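Local atomic coordinates of sulfur oxidation protein soxB (Thermus thermophilus, PDB entry 2WDD), a protein that acts as a thiosulfohydrolase of the sulfur oxidation (Sox) pathway, cleaving sulfur-sulfur bonds by hydrolysis, and carries two manganese ions. Residues P430-F435 with L503-G508; V398-A403 with D465-F470. All coordinates share one frame; numbering follows the deposited sequence. Where two conformers were deposited one is given.

Interaction 1: P430-F435 with L503-G508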
ATOM      1  N   PRO A 430      -4.704  -6.029 -15.920  1.00 10.85           N
ATOM      2  CA  PRO A 430      -6.036  -5.981 -15.295  1.00 10.47           C
ATOM      3  C   PRO A 430      -7.032  -7.021 -15.781  1.00 13.92           C
ATOM      4  O   PRO A 430      -8.206  -6.987 -15.409  1.00 12.99           O
ATOM      5  CB  PRO A 430      -6.527  -4.593 -15.703  1.00 12.15           C
ATOM      6  CG  PRO A 430      -5.984  -4.462 -17.115  1.00 16.39           C
ATOM      7  CD  PRO A 430      -4.600  -5.083 -17.050  1.00 12.31           C
ATOM      8  N   GLU A 431      -6.571  -7.956 -16.597  1.00 12.45           N
ATOM      9  CA  GLU A 431      -7.461  -8.963 -17.147  1.00 11.83           C
ATOM     10  C   GLU A 431      -8.270  -9.749 -16.128  1.00 13.11           C
ATOM     11  O   GLU A 431      -7.732 -10.274 -15.154  1.00 11.64           O
ATOM     12  CB  GLU A 431      -6.679  -9.928 -18.033  1.00 13.76           C
ATOM     13  CG  GLU A 431      -6.127  -9.279 -19.297  1.00 20.99           C
ATOM     14  CD  GLU A 431      -4.781  -8.585 -19.087  1.00 39.31           C
ATOM     15  OE1 GLU A 431      -4.250  -8.599 -17.952  1.00 21.16           O
ATOM     16  OE2 GLU A 431      -4.247  -8.031 -20.073  1.00 35.47           O
ATOM     17  N   LEU A 432      -9.561  -9.906 -16.428  1.00 11.29           N
ATOM     18  CA  LEU A 432     -10.439 -10.750 -15.653  1.00 10.85           C
ATOM     19  C   LEU A 432     -10.431 -12.106 -16.361  1.00 14.01           C
ATOM     20  O   LEU A 432     -10.628 -12.183 -17.585  1.00 12.96           O
ATOM     21  CB  LEU A 432     -11.867 -10.186 -15.642  1.00 10.51           C
ATOM     22  CG  LEU A 432     -12.910 -11.107 -14.993  1.00 13.06           C
ATOM     23  CD1 LEU A 432     -12.683 -11.247 -13.488  1.00 12.58           C
ATOM     24  CD2 LEU A 432     -14.336 -10.604 -15.276  1.00 13.87           C
ATOM     25  N   TYR A 433     -10.169 -13.164 -15.607  1.00 10.24           N
ATOM     26  CA  TYR A 433     -10.126 -14.511 -16.169  1.00 10.41           C
ATOM     27  C   TYR A 433     -11.290 -15.327 -15.623  1.00 12.63           C
ATOM     28  O   TYR A 433     -11.599 -15.229 -14.438  1.00 10.66           O
ATOM     29  CB  TYR A 433      -8.826 -15.204 -15.764  1.00 11.23           C
ATOM     30  CG  TYR A 433      -7.598 -14.581 -16.370  1.00 12.93           C
ATOM     31  CD1 TYR A 433      -7.200 -14.905 -17.653  1.00 15.04           C
ATOM     32  CD2 TYR A 433      -6.875 -13.614 -15.684  1.00 14.68           C
ATOM     33  CE1 TYR A 433      -6.081 -14.323 -18.227  1.00 16.07           C
ATOM     34  CE2 TYR A 433      -5.749 -13.040 -16.237  1.00 15.59           C
ATOM     35  CZ  TYR A 433      -5.355 -13.396 -17.512  1.00 22.20           C
ATOM     36  OH  TYR A 433      -4.246 -12.804 -18.085  1.00 19.66           O
ATOM     37  N   LEU A 434     -11.906 -16.149 -16.478  1.00 11.69           N
ATOM     38  CA  LEU A 434     -12.990 -17.056 -16.078  1.00 12.13           C
ATOM     39  C   LEU A 434     -12.465 -18.474 -16.296  1.00 13.37           C
ATOM     40  O   LEU A 434     -11.959 -18.797 -17.373  1.00 12.58           O
ATOM     41  CB  LEU A 434     -14.250 -16.825 -16.937  1.00 12.97           C
ATOM     42  CG  LEU A 434     -15.324 -15.902 -16.346  1.00 18.08           C
ATOM     43  CD1 LEU A 434     -14.757 -14.580 -15.875  1.00 17.68           C
ATOM     44  CD2 LEU A 434     -16.484 -15.664 -17.314  1.00 17.81           C
ATOM     45  N   PHE A 435     -12.541 -19.303 -15.265  1.00 10.34           N
ATOM     46  CA  PHE A 435     -11.973 -20.641 -15.350  1.00 10.31           C
ATOM     47  C   PHE A 435     -12.575 -21.538 -14.287  1.00 13.25           C
ATOM     48  O   PHE A 435     -13.018 -21.062 -13.240  1.00 12.10           O
ATOM     49  CB  PHE A 435     -10.452 -20.562 -15.159  1.00 11.38           C
ATOM     50  CG  PHE A 435     -10.045 -19.806 -13.921  1.00 11.51           C
ATOM     51  CD1 PHE A 435      -9.883 -20.458 -12.706  1.00 12.65           C
ATOM     52  CD2 PHE A 435      -9.945 -18.425 -13.952  1.00 11.86           C
ATOM     53  CE1 PHE A 435      -9.567 -19.737 -11.546  1.00 13.12           C
ATOM     54  CE2 PHE A 435      -9.641 -17.701 -12.806  1.00 13.58           C
ATOM     55  CZ  PHE A 435      -9.451 -18.357 -11.605  1.00 11.27           C
ATOM     56  N   LEU A 503     -17.317 -22.690 -11.587  1.00 12.72           N
ATOM     57  CA  LEU A 503     -16.814 -21.639 -12.469  1.00 11.52           C
ATOM     58  C   LEU A 503     -16.364 -20.470 -11.602  1.00 14.53           C
ATOM     59  O   LEU A 503     -17.142 -19.923 -10.807  1.00 13.32           O
ATOM     60  CB  LEU A 503     -17.850 -21.181 -13.497  1.00 11.43           C
ATOM     61  CG  LEU A 503     -17.319 -20.131 -14.479  1.00 15.01           C
ATOM     62  CD1 LEU A 503     -16.115 -20.641 -15.266  1.00 15.31           C
ATOM     63  CD2 LEU A 503     -18.412 -19.658 -15.425  1.00 16.79           C
ATOM     64  N   ALA A 504     -15.091 -20.122 -11.743  1.00 11.29           N
ATOM     65  CA  ALA A 504     -14.494 -19.063 -10.962  1.00 10.85           C
ATOM     66  C   ALA A 504     -14.110 -17.897 -11.846  1.00 13.68           C
ATOM     67  O   ALA A 504     -13.969 -18.027 -13.062  1.00 12.65           O
ATOM     68  CB  ALA A 504     -13.256 -19.573 -10.235  1.00 11.63           C
ATOM     69  N   ALA A 505     -13.922 -16.747 -11.216  1.00 10.84           N
ATOM     70  CA  ALA A 505     -13.430 -15.574 -11.924  1.00  9.93           C
ATOM     71  C   ALA A 505     -12.364 -14.971 -11.028  1.00 12.25           C
ATOM     72  O   ALA A 505     -12.453 -15.073  -9.814  1.00 12.42           O
ATOM     73  CB  ALA A 505     -14.551 -14.567 -12.178  1.00 10.98           C
ATOM     74  N   ALA A 506     -11.318 -14.412 -11.623  1.00  9.51           N
ATOM     75  CA  ALA A 506     -10.250 -13.807 -10.824  1.00  9.49           C
ATOM     76  C   ALA A 506      -9.547 -12.758 -11.648  1.00 11.34           C
ATOM     77  O   ALA A 506      -9.487 -12.863 -12.868  1.00 11.01           O
ATOM     78  CB  ALA A 506      -9.244 -14.871 -10.387  1.00 10.54           C
ATOM     79  N   TYR A 507      -8.979 -11.762 -10.978  1.00  9.44           N
ATOM     80  CA  TYR A 507      -8.182 -10.754 -11.658  1.00  8.43           C
ATOM     81  C   TYR A 507      -7.104 -10.283 -10.680  1.00 12.84           C
ATOM     82  O   TYR A 507      -7.243 -10.455  -9.461  1.00 11.98           O
ATOM     83  CB  TYR A 507      -9.044  -9.562 -12.119  1.00  9.32           C
ATOM     84  CG  TYR A 507      -9.500  -8.658 -10.998  1.00  9.74           C
ATOM     85  CD1 TYR A 507      -8.799  -7.495 -10.704  1.00 11.13           C
ATOM     86  CD2 TYR A 507     -10.667  -8.922 -10.283  1.00 10.71           C
ATOM     87  CE1 TYR A 507      -9.204  -6.643  -9.706  1.00 12.53           C
ATOM     88  CE2 TYR A 507     -11.073  -8.076  -9.244  1.00 11.48           C
ATOM     89  CZ  TYR A 507     -10.329  -6.927  -8.979  1.00 14.63           C
ATOM     90  OH  TYR A 507     -10.694  -6.040  -7.990  1.00 15.09           O
ATOM     91  N   GLY A 508      -6.023  -9.734 -11.221  1.00 10.73           N
ATOM     92  CA  GLY A 508      -4.933  -9.184 -10.417  1.00 11.21           C
ATOM     93  C   GLY A 508      -3.992 -10.179  -9.760  1.00 15.11           C
ATOM     94  O   GLY A 508      -3.257  -9.809  -8.828  1.00 14.52           O
TER
HETATM   95  O   HOH W   1      -5.370  -9.757 -13.928  1.00 12.89           O
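Phe435 lays its ring against the small side chains of Ala504 and Ala506, and this is the tightly packed part of the contact. Its CG sits between the backbone N and the carbonyl carbon (chi1 52°), which turns CG back toward strand 501-507. Ala504 CB then lies over one ring face, 3.9 Å from Phe435 CE1, whereas Ala506 CB meets the edge in the ring plane, 3.7 Å from Phe435 CZ. An alanine in place of Phe435 would probably open a gap beside these two methyl groups, leaving them without the contacts of this ring. The backbones are fixed by reciprocal hydrogen bonds in two pairs, Tyr433 with Ala506 and Phe435 with Ala504. Of these, Tyr433 N to Ala506 O, at 2.8 Å, is nearly straight (174° at the hydrogen).

The pairing joins antiparallel strands 431-438 and 501-507 in a mixed sheet of the 5'-nucleotidase-type C-terminal domain. Leu432, Leu434, Ala505 and Tyr507 occupy the face opposite Phe435. There Ala505 CB touches both leucines: Leu434 CD1 at 3.7 Å and Leu432 CD1 at 4.0 Å. Leu432 also packs on Ile526 and Val529 of helix 526-537.

Toward Glu431 and Gly508 the fit is looser. Glu431 O and Gly508 N stand 4.3 Å apart, and a water spans them, donating to Glu431 O at 2.7 Å and accepting from Gly508 N at 2.8 Å. Both residues are partly exposed, and the carboxylate of Glu431 sits on a side chain that starts away from the partner strand. Tyr433 is also partly exposed; Ala506 O lies at the edge of its ring, near the ring plane, while Gln512 and Pro523 touch its side chain from beyond the two strands.

Interaction 2: V398-A403 with D465-F470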
ATOM      1  N   VAL A 398     -17.959 -18.259  -8.092  1.00 11.34           N
ATOM      2  CA  VAL A 398     -17.092 -17.624  -7.103  1.00 10.88           C
ATOM      3  C   VAL A 398     -16.211 -16.590  -7.802  1.00 12.32           C
ATOM      4  O   VAL A 398     -15.648 -16.859  -8.860  1.00 11.38           O
ATOM      5  CB  VAL A 398     -16.239 -18.663  -6.348  1.00 14.62           C
ATOM      6  CG1 VAL A 398     -17.100 -19.463  -5.372  1.00 14.11           C
ATOM      7  CG2 VAL A 398     -15.508 -19.584  -7.323  1.00 14.71           C
ATOM      8  N   VAL A 399     -16.081 -15.410  -7.201  1.00  9.99           N
ATOM      9  CA  VAL A 399     -15.225 -14.365  -7.763  1.00  9.33           C
ATOM     10  C   VAL A 399     -14.100 -14.092  -6.775  1.00 12.34           C
ATOM     11  O   VAL A 399     -14.372 -13.668  -5.647  1.00 11.49           O
ATOM     12  CB  VAL A 399     -16.002 -13.065  -8.023  1.00 11.23           C
ATOM     13  CG1 VAL A 399     -15.081 -12.000  -8.616  1.00 10.89           C
ATOM     14  CG2 VAL A 399     -17.242 -13.316  -8.913  1.00 11.22           C
ATOM     15  N   PHE A 400     -12.853 -14.311  -7.203  1.00  9.55           N
ATOM     16  CA  PHE A 400     -11.693 -14.060  -6.345  1.00  8.34           C
ATOM     17  C   PHE A 400     -11.137 -12.674  -6.636  1.00 11.46           C
ATOM     18  O   PHE A 400     -10.645 -12.417  -7.735  1.00 11.51           O
ATOM     19  CB  PHE A 400     -10.585 -15.095  -6.616  1.00  9.53           C
ATOM     20  CG  PHE A 400     -10.929 -16.486  -6.181  1.00  9.83           C
ATOM     21  CD1 PHE A 400     -10.403 -17.008  -5.007  1.00 11.13           C
ATOM     22  CD2 PHE A 400     -11.737 -17.298  -6.965  1.00 11.71           C
ATOM     23  CE1 PHE A 400     -10.682 -18.304  -4.611  1.00 12.51           C
ATOM     24  CE2 PHE A 400     -12.030 -18.599  -6.567  1.00 13.58           C
ATOM     25  CZ  PHE A 400     -11.517 -19.096  -5.378  1.00 12.39           C
ATOM     26  N   SER A 401     -11.203 -11.792  -5.640  1.00  9.17           N
ATOM     27  CA  SER A 401     -10.690 -10.430  -5.777  1.00  7.98           C
ATOM     28  C   SER A 401      -9.373 -10.323  -5.035  1.00 11.48           C
ATOM     29  O   SER A 401      -9.228 -10.854  -3.930  1.00 10.44           O
ATOM     30  CB  SER A 401     -11.688  -9.422  -5.189  1.00 10.33           C
ATOM     31  OG  SER A 401     -12.820  -9.266  -6.030  1.00 13.25           O
ATOM     32  N   PRO A 402      -8.397  -9.626  -5.632  1.00  8.42           N
ATOM     33  CA  PRO A 402      -7.061  -9.486  -5.041  1.00  9.03           C
ATOM     34  C   PRO A 402      -7.076  -8.545  -3.843  1.00 11.24           C
ATOM     35  O   PRO A 402      -7.556  -7.403  -3.924  1.00 10.63           O
ATOM     36  CB  PRO A 402      -6.242  -8.885  -6.188  1.00 10.79           C
ATOM     37  CG  PRO A 402      -7.249  -8.066  -6.970  1.00 13.49           C
ATOM     38  CD  PRO A 402      -8.558  -8.833  -6.866  1.00 10.33           C
ATOM     39  N   ALA A 403      -6.494  -9.015  -2.747  1.00  9.86           N
ATOM     40  CA  ALA A 403      -6.459  -8.251  -1.516  1.00  9.32           C
ATOM     41  C   ALA A 403      -5.282  -7.290  -1.445  1.00 13.47           C
ATOM     42  O   ALA A 403      -4.528  -7.300  -0.471  1.00 13.81           O
ATOM     43  CB  ALA A 403      -6.457  -9.189  -0.319  1.00 11.10           C
ATOM     44  N   ASP A 465      -3.101  -9.545   3.561  0.50 11.55           N
ATOM     45  CA  ASP A 465      -4.531  -9.742   3.388  0.50 10.54           C
ATOM     46  C   ASP A 465      -4.908 -10.878   2.436  0.50 13.18           C
ATOM     47  O   ASP A 465      -4.211 -11.194   1.468  0.50 13.16           O
ATOM     48  CB  ASP A 465      -5.221  -8.436   2.994  0.50 11.38           C
ATOM     49  CG  ASP A 465      -4.789  -7.270   3.863  0.50 15.45           C
ATOM     50  OD1 ASP A 465      -4.844  -7.399   5.105  0.50 15.38           O
ATOM     51  OD2 ASP A 465      -4.372  -6.236   3.305  0.50 19.82           O
ATOM     52  N   VAL A 466      -6.069 -11.438   2.731  1.00  8.43           N
ATOM     53  CA  VAL A 466      -6.660 -12.627   2.104  1.00  8.06           C
ATOM     54  C   VAL A 466      -7.622 -12.305   0.966  1.00 10.48           C
ATOM     55  O   VAL A 466      -8.527 -11.479   1.120  1.00 10.39           O
ATOM     56  CB  VAL A 466      -7.432 -13.453   3.152  1.00 10.76           C
ATOM     57  CG1 VAL A 466      -8.010 -14.747   2.540  1.00 10.85           C
ATOM     58  CG2 VAL A 466      -6.548 -13.753   4.358  1.00 10.08           C
ATOM     59  N   SER A 467      -7.431 -12.979  -0.165  1.00  8.45           N
ATOM     60  CA  SER A 467      -8.302 -12.827  -1.327  0.50  8.30           C
ATOM     61  C   SER A 467      -9.761 -12.875  -0.877  1.00 10.56           C
ATOM     62  O   SER A 467     -10.121 -13.686  -0.009  1.00 10.03           O
ATOM     63  CB  SER A 467      -8.044 -13.981  -2.301  0.50 12.45           C
ATOM     64  OG  SER A 467      -8.913 -13.926  -3.421  0.50 17.77           O
ATOM     65  N   ARG A 468     -10.591 -12.020  -1.468  1.00  8.38           N
ATOM     66  CA  ARG A 468     -12.015 -11.980  -1.143  1.00  8.49           C
ATOM     67  C   ARG A 468     -12.743 -12.839  -2.159  1.00 12.67           C
ATOM     68  O   ARG A 468     -12.545 -12.678  -3.356  1.00 13.13           O
ATOM     69  CB  ARG A 468     -12.540 -10.547  -1.194  1.00  9.00           C
ATOM     70  CG  ARG A 468     -11.895  -9.621  -0.163  1.00 10.68           C
ATOM     71  CD  ARG A 468     -10.502  -9.119  -0.592  1.00 12.28           C
ATOM     72  NE  ARG A 468     -10.226  -7.857   0.081  1.00  9.51           N
ATOM     73  CZ  ARG A 468      -9.698  -7.737   1.301  1.00 10.15           C
ATOM     74  NH1 ARG A 468      -9.244  -8.804   1.959  1.00  9.32           N
ATOM     75  NH2 ARG A 468      -9.588  -6.526   1.833  1.00 10.10           N
ATOM     76  N   VAL A 469     -13.546 -13.781  -1.679  1.00 10.80           N
ATOM     77  CA  VAL A 469     -14.231 -14.705  -2.571  1.00  9.98           C
ATOM     78  C   VAL A 469     -15.735 -14.544  -2.501  1.00 13.14           C
ATOM     79  O   VAL A 469     -16.394 -15.053  -1.594  1.00 13.29           O
ATOM     80  CB  VAL A 469     -13.814 -16.162  -2.328  1.00 13.31           C
ATOM     81  CG1 VAL A 469     -14.249 -17.015  -3.514  1.00 13.09           C
ATOM     82  CG2 VAL A 469     -12.300 -16.258  -2.111  1.00 12.94           C
ATOM     83  N   PHE A 470     -16.262 -13.785  -3.444  1.00 10.43           N
ATOM     84  CA  PHE A 470     -17.695 -13.542  -3.477  1.00 11.10           C
ATOM     85  C   PHE A 470     -18.381 -14.790  -4.007  1.00 13.50           C
ATOM     86  O   PHE A 470     -17.982 -15.324  -5.046  1.00 13.35           O
ATOM     87  CB  PHE A 470     -18.004 -12.355  -4.376  1.00 13.00           C
ATOM     88  CG  PHE A 470     -19.441 -11.938  -4.339  1.00 13.69           C
ATOM     89  CD1 PHE A 470     -20.024 -11.499  -3.157  1.00 15.17           C
ATOM     90  CD2 PHE A 470     -20.212 -12.000  -5.482  1.00 15.57           C
ATOM     91  CE1 PHE A 470     -21.356 -11.142  -3.121  1.00 15.96           C
ATOM     92  CE2 PHE A 470     -21.551 -11.629  -5.450  1.00 17.93           C
ATOM     93  CZ  PHE A 470     -22.118 -11.206  -4.277  1.00 15.20           C
TER
HETATM   94  O   HOH W   2      -2.534  -7.249   1.539  0.50 19.75           O
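Ser401 O accepts two hydrogen bonds: one from Arg468 N at 3.0 Å and one from Ser467 OG at 3.1 Å. The hydroxyl, taken in one of two deposited conformers of Ser467, approaches from above the carbonyl plane, 51° out of it, whereas the amide donor lies in that plane. Ser401 N returns a bond to Arg468 O, and Val399 and Phe470 form a second reciprocal pair, as expected for the antiparallel strands 398-401 and 468-470.

Between these pairs, Phe400 and Val469 lie side by side on the opposite face of the sheet from Ser401 and Arg468. Val469 CG1, anti to the backbone N (chi1 -164°), stands over the centre of the Phe400 ring in a CH-pi contact, 3.9 Å from the centroid and 9° off the ring normal. Val469 CG2 packs close to Phe400 CD1, 3.5 Å away.

Beyond the strands, Ala403 CB rests over one face of the Arg468 guanidinium, 3.6 Å from NH1. Arg468 NH1 also donates to Val466 O at 2.9 Å, close to the guanidinium plane, NE forms a salt bridge with Asp382, and NH2 bonds to Lys373 O and Asp375 O. A water links Ala403 O, Asp465 N and Asp465 OD2, the aspartate taken in one of its two deposited conformers; that carboxylate also pairs with Arg405 and Arg374, and the side chain of Asp465 lies about 10 Å from a manganese ion. Gripped by Val466 O near its plane, by Asp382 and by two further carbonyls, with a methyl over one face, the buried guanidinium is likely to have little freedom to turn, and its charge is probably balanced largely by Asp382.

Strand 501-507 joins the two interactions: it is antiparallel to 431-438 in interaction 1 and parallel to 398-401, the strand paired in interaction 2. Probable hydrogen bonds from Ala505 N to Val398 O (2.9 Å) and from Phe400 N to Ala505 O (2.7 Å) make the connection, and Phe400 packs against Ala504 and Ala506. Both contacts are largely buried, with water at one end. Interaction 1 is carried by backbone pairing and apolar side chains, its water joining backbone atoms alone. Interaction 2 adds a buried arginine and a serine hydroxyl, and its charged Asp465 end lies nearer the manganese site. The centres of the two contacts are about 11 Å apart.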